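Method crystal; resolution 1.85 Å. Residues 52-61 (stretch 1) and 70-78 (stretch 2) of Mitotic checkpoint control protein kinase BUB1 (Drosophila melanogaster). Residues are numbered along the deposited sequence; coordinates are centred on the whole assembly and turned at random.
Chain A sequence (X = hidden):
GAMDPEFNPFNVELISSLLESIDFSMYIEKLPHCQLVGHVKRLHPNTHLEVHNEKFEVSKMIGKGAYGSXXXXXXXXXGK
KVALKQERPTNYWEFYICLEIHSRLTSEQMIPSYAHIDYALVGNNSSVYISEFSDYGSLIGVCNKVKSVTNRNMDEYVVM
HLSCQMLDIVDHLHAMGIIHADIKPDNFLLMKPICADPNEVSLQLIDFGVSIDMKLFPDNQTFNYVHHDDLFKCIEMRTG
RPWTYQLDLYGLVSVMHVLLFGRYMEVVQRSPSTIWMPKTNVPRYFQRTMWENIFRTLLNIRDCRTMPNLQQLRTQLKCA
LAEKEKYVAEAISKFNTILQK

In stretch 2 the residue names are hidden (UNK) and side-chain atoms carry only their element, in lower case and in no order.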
# COMPACT_ATOMS: atom_id res chain seq x y z
N HIS A 52 3.30 -26.85 -7.19
CA HIS A 52 4.07 -27.58 -8.19
C HIS A 52 5.28 -28.28 -7.56
O HIS A 52 5.12 -29.15 -6.72
CB HIS A 52 4.50 -26.66 -9.33
CG HIS A 52 3.36 -26.18 -10.18
ND1 HIS A 52 2.42 -27.04 -10.71
CD2 HIS A 52 3.02 -24.94 -10.60
CE1 HIS A 52 1.55 -26.35 -11.42
NE2 HIS A 52 1.89 -25.07 -11.37
N ASN A 53 6.48 -27.89 -7.97
CA ASN A 53 7.70 -28.50 -7.44
C ASN A 53 8.24 -27.80 -6.20
O ASN A 53 9.17 -28.28 -5.55
CB ASN A 53 8.79 -28.55 -8.52
CG ASN A 53 8.57 -29.68 -9.52
OD1 ASN A 53 8.23 -30.80 -9.15
ND2 ASN A 53 8.77 -29.39 -10.80
N GLU A 54 7.65 -26.65 -5.86
CA GLU A 54 8.15 -25.83 -4.77
C GLU A 54 7.48 -26.16 -3.44
O GLU A 54 6.25 -26.19 -3.35
CB GLU A 54 7.96 -24.35 -5.11
CG GLU A 54 8.41 -24.01 -6.53
CD GLU A 54 9.87 -24.32 -6.78
OE1 GLU A 54 10.20 -24.80 -7.89
OE2 GLU A 54 10.70 -24.06 -5.88
N LYS A 55 8.29 -26.43 -2.42
CA LYS A 55 7.78 -26.74 -1.08
C LYS A 55 8.02 -25.59 -0.10
O LYS A 55 9.07 -24.95 -0.12
CB LYS A 55 8.39 -28.04 -0.54
CG LYS A 55 8.02 -28.33 0.92
CD LYS A 55 8.64 -29.62 1.42
CE LYS A 55 7.99 -30.82 0.77
NZ LYS A 55 8.45 -32.10 1.38
N PHE A 56 7.03 -25.34 0.75
CA PHE A 56 7.10 -24.23 1.69
C PHE A 56 6.81 -24.73 3.10
O PHE A 56 5.97 -25.60 3.29
CB PHE A 56 6.07 -23.16 1.33
CG PHE A 56 6.27 -22.56 -0.02
CD1 PHE A 56 5.81 -23.21 -1.17
CD2 PHE A 56 6.91 -21.33 -0.15
CE1 PHE A 56 6.00 -22.64 -2.42
CE2 PHE A 56 7.10 -20.76 -1.40
CZ PHE A 56 6.64 -21.41 -2.54
N GLU A 57 7.53 -24.20 4.08
CA GLU A 57 7.15 -24.38 5.48
C GLU A 57 6.04 -23.36 5.72
O GLU A 57 6.15 -22.22 5.27
CB GLU A 57 8.30 -24.03 6.41
CG GLU A 57 9.44 -25.03 6.48
CD GLU A 57 10.59 -24.50 7.33
OE1 GLU A 57 10.53 -23.31 7.71
OE2 GLU A 57 11.54 -25.26 7.60
N VAL A 58 4.98 -23.77 6.40
CA VAL A 58 3.98 -22.82 6.89
C VAL A 58 4.19 -22.74 8.40
O VAL A 58 3.92 -23.70 9.11
CB VAL A 58 2.54 -23.28 6.57
CG1 VAL A 58 1.54 -22.24 7.06
CG2 VAL A 58 2.38 -23.51 5.08
N SER A 59 4.67 -21.59 8.88
CA SER A 59 5.17 -21.51 10.26
C SER A 59 4.17 -20.96 11.27
O SER A 59 3.62 -21.71 12.08
CB SER A 59 6.50 -20.74 10.31
OG SER A 59 7.49 -21.38 9.53
N LYS A 60 3.96 -19.64 11.24
CA LYS A 60 3.19 -18.96 12.27
C LYS A 60 2.07 -18.08 11.72
O LYS A 60 2.19 -17.49 10.65
CB LYS A 60 4.14 -18.12 13.15
CG LYS A 60 5.08 -18.98 13.99
CD LYS A 60 5.89 -18.15 14.99
CE LYS A 60 7.05 -17.41 14.33
NZ LYS A 60 7.99 -16.85 15.35
N MET A 61 0.96 -18.01 12.46
CA MET A 61 -0.15 -17.14 12.09
C MET A 61 0.26 -15.68 12.26
O MET A 61 0.88 -15.32 13.26
CB MET A 61 -1.37 -17.46 12.97
CG MET A 61 -2.63 -16.64 12.69
SD MET A 61 -2.71 -15.06 13.58
CE MET A 61 -2.80 -15.59 15.29
N UNK A 70 -3.31 -14.79 7.14
CA UNK A 70 -1.96 -14.61 6.63
C UNK A 70 -1.00 -15.36 7.53
O UNK A 70 -1.09 -15.27 8.77
c UNK A 70 -0.08 -12.97 6.17
c UNK A 70 -1.55 -13.11 6.57
c UNK A 70 -2.42 -12.36 5.58
N UNK A 71 -0.11 -16.13 6.92
CA UNK A 71 0.88 -16.92 7.65
C UNK A 71 2.27 -16.58 7.16
O UNK A 71 2.45 -16.22 5.99
c UNK A 71 0.61 -18.42 7.46
c UNK A 71 -2.37 -19.98 10.15
o UNK A 71 -3.31 -20.47 11.01
c UNK A 71 -2.76 -19.29 9.01
c UNK A 71 -0.44 -18.97 8.40
c UNK A 71 -1.03 -20.16 10.42
c UNK A 71 -1.80 -18.80 8.14
c UNK A 71 -0.07 -19.66 9.55
N UNK A 72 3.26 -16.67 8.05
CA UNK A 72 4.65 -16.51 7.63
C UNK A 72 5.24 -17.91 7.47
O UNK A 72 4.91 -18.82 8.24
c UNK A 72 6.94 -15.58 8.22
c UNK A 72 5.34 -16.18 10.05
c UNK A 72 5.47 -15.65 8.63
N UNK A 73 6.06 -18.09 6.44
CA UNK A 73 6.69 -19.38 6.21
C UNK A 73 8.03 -19.22 5.51
O UNK A 73 8.68 -18.18 5.63
N UNK A 74 8.44 -20.25 4.78
CA UNK A 74 9.71 -20.17 4.06
C UNK A 74 9.75 -21.09 2.86
O UNK A 74 9.36 -22.25 2.94
n UNK A 74 14.42 -19.82 7.42
c UNK A 74 13.37 -20.66 5.31
c UNK A 74 13.38 -19.57 6.38
c UNK A 74 12.25 -20.44 4.31
c UNK A 74 10.88 -20.48 5.00
N UNK A 75 10.21 -20.55 1.74
CA UNK A 75 10.54 -21.34 0.56
C UNK A 75 11.85 -22.07 0.85
O UNK A 75 12.91 -21.46 0.90
c UNK A 75 10.68 -20.42 -0.66
n UNK A 75 10.85 -22.46 -3.72
c UNK A 75 11.87 -21.63 -3.87
n UNK A 75 11.92 -20.83 -2.82
c UNK A 75 10.23 -22.18 -2.53
c UNK A 75 10.90 -21.15 -1.95
N UNK A 76 11.76 -23.38 1.05
CA UNK A 76 12.89 -24.19 1.51
C UNK A 76 14.13 -24.12 0.60
O UNK A 76 15.27 -24.04 1.08
c UNK A 76 11.41 -25.81 2.81
c UNK A 76 10.93 -27.25 2.94
c UNK A 76 12.45 -25.64 1.70
c UNK A 76 12.01 -25.34 4.11
N UNK A 77 13.90 -24.16 -0.71
CA UNK A 77 14.98 -24.14 -1.70
C UNK A 77 15.78 -22.84 -1.61
O UNK A 77 17.01 -22.85 -1.62
c UNK A 77 14.39 -24.31 -3.10
c UNK A 77 14.72 -24.99 -5.49
c UNK A 77 14.00 -26.32 -5.29
n UNK A 77 12.90 -26.53 -6.29
c UNK A 77 15.41 -24.52 -4.22
N UNK A 78 15.05 -21.73 -1.51
CA UNK A 78 15.63 -20.40 -1.48
C UNK A 78 16.10 -19.98 -0.09
O UNK A 78 17.08 -19.25 0.05
o UNK A 78 14.97 -18.74 -3.13
c UNK A 78 14.58 -19.38 -1.94
O HOH W 1 11.58 -25.18 -1.83

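Position 70 has three side-chain carbons, one carrying the other two, and they stay well clear of stretch 1. Branching at the first atom means valine. The side chain of Val 70 points sideways.

Position 71 has one carbon, then a ring of six carbons bearing one oxygen; Met 61 CA lies over one ring face. This is tyrosine. Met 61 CA is 3.9 Å from the centroid of the Tyr 71 ring, a CH-pi contact. Val 58 CG1 packs 3.9 Å from Tyr 71 CD2.

Position 72 again has one carbon carrying two others, with no heteroatom; one of them packs near Lys 60 CB. It is valine. Val 72 N donates to Lys 60 O at 2.9 Å.

Position 73 has no side-chain atoms, and its CA sits 3.0 Å from Glu 57 O, a CA-H...O contact. It is glycine. An ideal CB on Gly 73 would fall 2.0 Å from Glu 57 O, a clash.

Position 74 has four carbons in a row ending in nitrogen; the first lies near Glu 57 OE1, and the end leads away from stretch 1. This is lysine. The backbone does the pairing: Glu 57 N donates to Lys 74 O at 2.9 Å, and Lys 74 N donates to Glu 57 O at 3.1 Å.

Position 75 has one carbon, then a five-membered ring of three carbons and two nitrogens, with Glu 54 OE2 at the ring edge. This is histidine. His 75 NE2 donates to Glu 54 OE2 at 2.7 Å. His 75 CD2 lies over one face of the Phe 56 ring, 3.6 Å from Phe 56 CE2.

Position 76 has four carbons, forked at the second, that touch Lys 55 and Glu 57. It is leucine. Leu 76 CD2 meets Glu 57 CG at 3.5 Å. Leu 76 N makes a weak hydrogen bond to Lys 55 O at 3.3 Å.

Position 77 is another four-carbon chain ending in nitrogen, which reaches Glu 54 OE2. Hence lysine. A water bridges Lys 77 N and Lys 55 O.

Position 78 has one carbon and one oxygen, out of reach of stretch 1: serine.

The strands pair antiparallel. A bulge lets Val 72 O accept from both Ser 59 N at 2.9 Å and Lys 60 N at 3.3 Å. Phe 56, Val 58, Met 61, Tyr 71 and His 75 share one face. At the end of the pair, Glu 54 OE2 accepts from His 75 NE2 and forms a salt bridge at 3.3 Å with Lys 77 NZ, just beyond the strand.

Stretch 2, residues 70-78: VYVGKHLKS
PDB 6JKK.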